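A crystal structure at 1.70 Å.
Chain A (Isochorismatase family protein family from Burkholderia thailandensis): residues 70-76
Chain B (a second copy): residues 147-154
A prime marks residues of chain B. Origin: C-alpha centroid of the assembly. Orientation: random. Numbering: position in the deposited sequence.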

# COMPACT_ATOMS: atom_id res chain seq x y z
N ALA A 70 -6.53 10.04 14.67
CA ALA A 70 -7.22 9.06 13.83
C ALA A 70 -7.62 9.72 12.53
O ALA A 70 -8.13 10.85 12.55
CB ALA A 70 -8.47 8.53 14.52
N LEU A 71 -7.46 9.03 11.41
CA LEU A 71 -7.87 9.60 10.11
C LEU A 71 -9.38 9.78 10.09
O LEU A 71 -10.13 8.91 10.59
CB LEU A 71 -7.43 8.73 8.93
CG LEU A 71 -5.93 8.80 8.64
CD1 LEU A 71 -5.45 7.55 7.89
CD2 LEU A 71 -5.59 10.05 7.86
N LYS A 72 -9.81 10.94 9.60
CA LYS A 72 -11.22 11.28 9.48
C LYS A 72 -11.60 11.58 8.01
O LYS A 72 -12.68 12.10 7.72
CB LYS A 72 -11.56 12.47 10.41
N VAL A 73 -10.72 11.18 7.09
CA VAL A 73 -11.00 11.29 5.66
C VAL A 73 -12.27 10.50 5.30
O VAL A 73 -12.65 9.53 5.97
CB VAL A 73 -9.81 10.79 4.80
CG1 VAL A 73 -8.62 11.71 5.00
CG2 VAL A 73 -9.45 9.34 5.12
N LYS A 74 -12.89 10.93 4.21
CA LYS A 74 -14.16 10.38 3.76
C LYS A 74 -13.96 8.99 3.13
O LYS A 74 -13.16 8.82 2.21
CB LYS A 74 -14.85 11.36 2.80
CG LYS A 74 -16.13 10.84 2.15
CD LYS A 74 -17.29 10.69 3.12
CE LYS A 74 -18.43 9.94 2.45
NZ LYS A 74 -19.57 9.78 3.39
N THR A 75 -14.64 8.00 3.69
CA THR A 75 -14.59 6.62 3.20
C THR A 75 -16.02 6.09 3.04
O THR A 75 -16.93 6.53 3.74
CB THR A 75 -13.76 5.69 4.14
OG1 THR A 75 -14.43 5.49 5.39
CG2 THR A 75 -12.37 6.25 4.40
N ASP A 76 -16.20 5.17 2.10
CA ASP A 76 -17.51 4.55 1.87
C ASP A 76 -17.95 3.71 3.06
O ASP A 76 -19.14 3.68 3.38
CB ASP A 76 -17.49 3.67 0.62
CG ASP A 76 -17.50 4.47 -0.68
OD1 ASP A 76 -17.98 5.63 -0.67
OD2 ASP A 76 -17.07 3.91 -1.71
N ALA B 147 -1.94 7.74 -0.03
CA ALA B 147 -2.67 9.02 -0.01
C ALA B 147 -3.59 9.10 1.20
O ALA B 147 -3.67 10.11 1.90
CB ALA B 147 -3.45 9.19 -1.29
N TYR B 148 -4.25 7.99 1.48
CA TYR B 148 -5.08 7.86 2.67
C TYR B 148 -4.26 8.14 3.95
O TYR B 148 -4.68 8.91 4.81
CB TYR B 148 -5.66 6.44 2.69
CG TYR B 148 -6.27 5.96 3.97
CD1 TYR B 148 -7.51 6.42 4.39
CD2 TYR B 148 -5.62 4.98 4.75
CE1 TYR B 148 -8.08 5.95 5.55
CE2 TYR B 148 -6.19 4.52 5.92
CZ TYR B 148 -7.42 5.01 6.31
OH TYR B 148 -8.00 4.54 7.46
N GLU B 149 -3.09 7.52 4.07
CA GLU B 149 -2.25 7.71 5.27
C GLU B 149 -1.74 9.14 5.39
O GLU B 149 -1.46 9.61 6.51
CB GLU B 149 -1.07 6.74 5.25
CG GLU B 149 -1.56 5.31 5.35
CD GLU B 149 -0.51 4.34 5.80
OE1 GLU B 149 0.59 4.74 6.23
OE2 GLU B 149 -0.85 3.13 5.77
N ASN B 150 -1.66 9.81 4.24
CA ASN B 150 -1.26 11.20 4.17
C ASN B 150 -2.43 12.18 4.24
O ASN B 150 -2.27 13.38 3.98
CB ASN B 150 -0.38 11.41 2.93
CG ASN B 150 1.03 10.94 3.17
OD1 ASN B 150 1.89 11.70 3.62
ND2 ASN B 150 1.26 9.66 3.01
N ASN B 151 -3.59 11.67 4.64
CA ASN B 151 -4.74 12.48 5.03
C ASN B 151 -5.45 13.14 3.87
O ASN B 151 -6.14 14.15 4.06
CB ASN B 151 -4.36 13.55 6.07
CG ASN B 151 -5.56 14.08 6.85
OD1 ASN B 151 -6.41 13.31 7.29
ND2 ASN B 151 -5.63 15.41 7.03
N TYR B 152 -5.32 12.55 2.68
CA TYR B 152 -6.11 12.98 1.51
C TYR B 152 -7.41 12.20 1.45
O TYR B 152 -7.43 10.99 1.76
CB TYR B 152 -5.33 12.72 0.21
CG TYR B 152 -4.11 13.61 0.08
CD1 TYR B 152 -4.23 14.93 -0.35
CD2 TYR B 152 -2.83 13.13 0.36
CE1 TYR B 152 -3.11 15.76 -0.44
CE2 TYR B 152 -1.71 13.94 0.23
CZ TYR B 152 -1.86 15.26 -0.16
OH TYR B 152 -0.74 16.07 -0.26
N ASN B 153 -8.48 12.87 1.04
CA ASN B 153 -9.73 12.19 0.67
C ASN B 153 -9.53 11.58 -0.71
O ASN B 153 -9.26 12.30 -1.69
CB ASN B 153 -10.90 13.15 0.67
CG ASN B 153 -11.11 13.80 2.00
OD1 ASN B 153 -11.52 13.15 2.97
ND2 ASN B 153 -10.81 15.10 2.08
N VAL B 154 -9.60 10.25 -0.78
CA VAL B 154 -9.33 9.52 -2.02
C VAL B 154 -10.63 9.02 -2.65
O VAL B 154 -11.47 8.42 -1.98
CB VAL B 154 -8.41 8.31 -1.77
CG1 VAL B 154 -8.15 7.55 -3.08
CG2 VAL B 154 -7.09 8.72 -1.10
O HOH W 1 -8.31 13.29 9.05
O HOH W 2 -12.74 10.24 -0.09

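The contact between the two copies is a small, largely apolar packing of an irregular segment of chain A against the end of a helix and the following turn of chain B, fastened by one direct hydrogen bond and two water bridges. Together the two stretches bury 406 Å².

Leu71 and Val73 supply most of the area that chain A contributes. Their CA-to-CB bonds both point toward chain B, whereas that of the intervening Lys72 points away. Leu71 lies over one face of the Tyr148′ ring: its CD1 is 3.7 Å from the centroid of the Tyr148′ ring and only 17° off the ring normal, the geometry of a CH-pi interaction, and it comes within 3.6 Å of Tyr148′ CZ. The CA-to-CB bond of Tyr148′ points sideways, but with chi1 in the t well the end of its side chain comes nearer to chain A. Val73 CG2 approaches the same ring obliquely, 3.6 Å from Tyr148′ CD1, and Thr75 CG2 is also oblique to it, more loosely, 4.5 Å from Tyr148′ CE1.

Both methyls of Leu71 also lie near Tyr148′ O (CD2 at 3.4 Å, CD1 at 3.5 Å), a carbonyl already engaged by Asn151′ N at 3.0 Å; farther along, Val73 CG1 lies 3.5 Å from Tyr152′ O. The turn is held by further backbone bonds, including Tyr152′ N to Ala147′ O at 3.0 Å, and Asn151′ within it adopts positive phi (73°).

The direct polar link is made by Asn153′, whose CA is 5.2 Å from the CA of Val73. With chi1 in the m well, its side chain reaches chain A and OD1 accepts a hydrogen bond from Lys74 N at 2.9 Å; the N-H...O angle of 168° is nearly linear. The same OD1 sits 3.3 Å from Val73 CA, so the amide oxygen is closely fitted against the chain A backbone. Asn153′ ND2 is hydrogen-bonded elsewhere in the structure.

The two waters extend this polar pairing. Water 1 accepts from Lys72 N at 2.8 Å and donates to Asn151′ OD1 at 2.6 Å, linking a backbone amide to a side chain. Water 2 donates to both Lys74 O (2.7 Å) and Val154′ O (2.9 Å), joining two carbonyls that could not bond to each other directly. Lys74 thus uses both its backbone N and O in the contact, while the end of its side chain leads away from chain B.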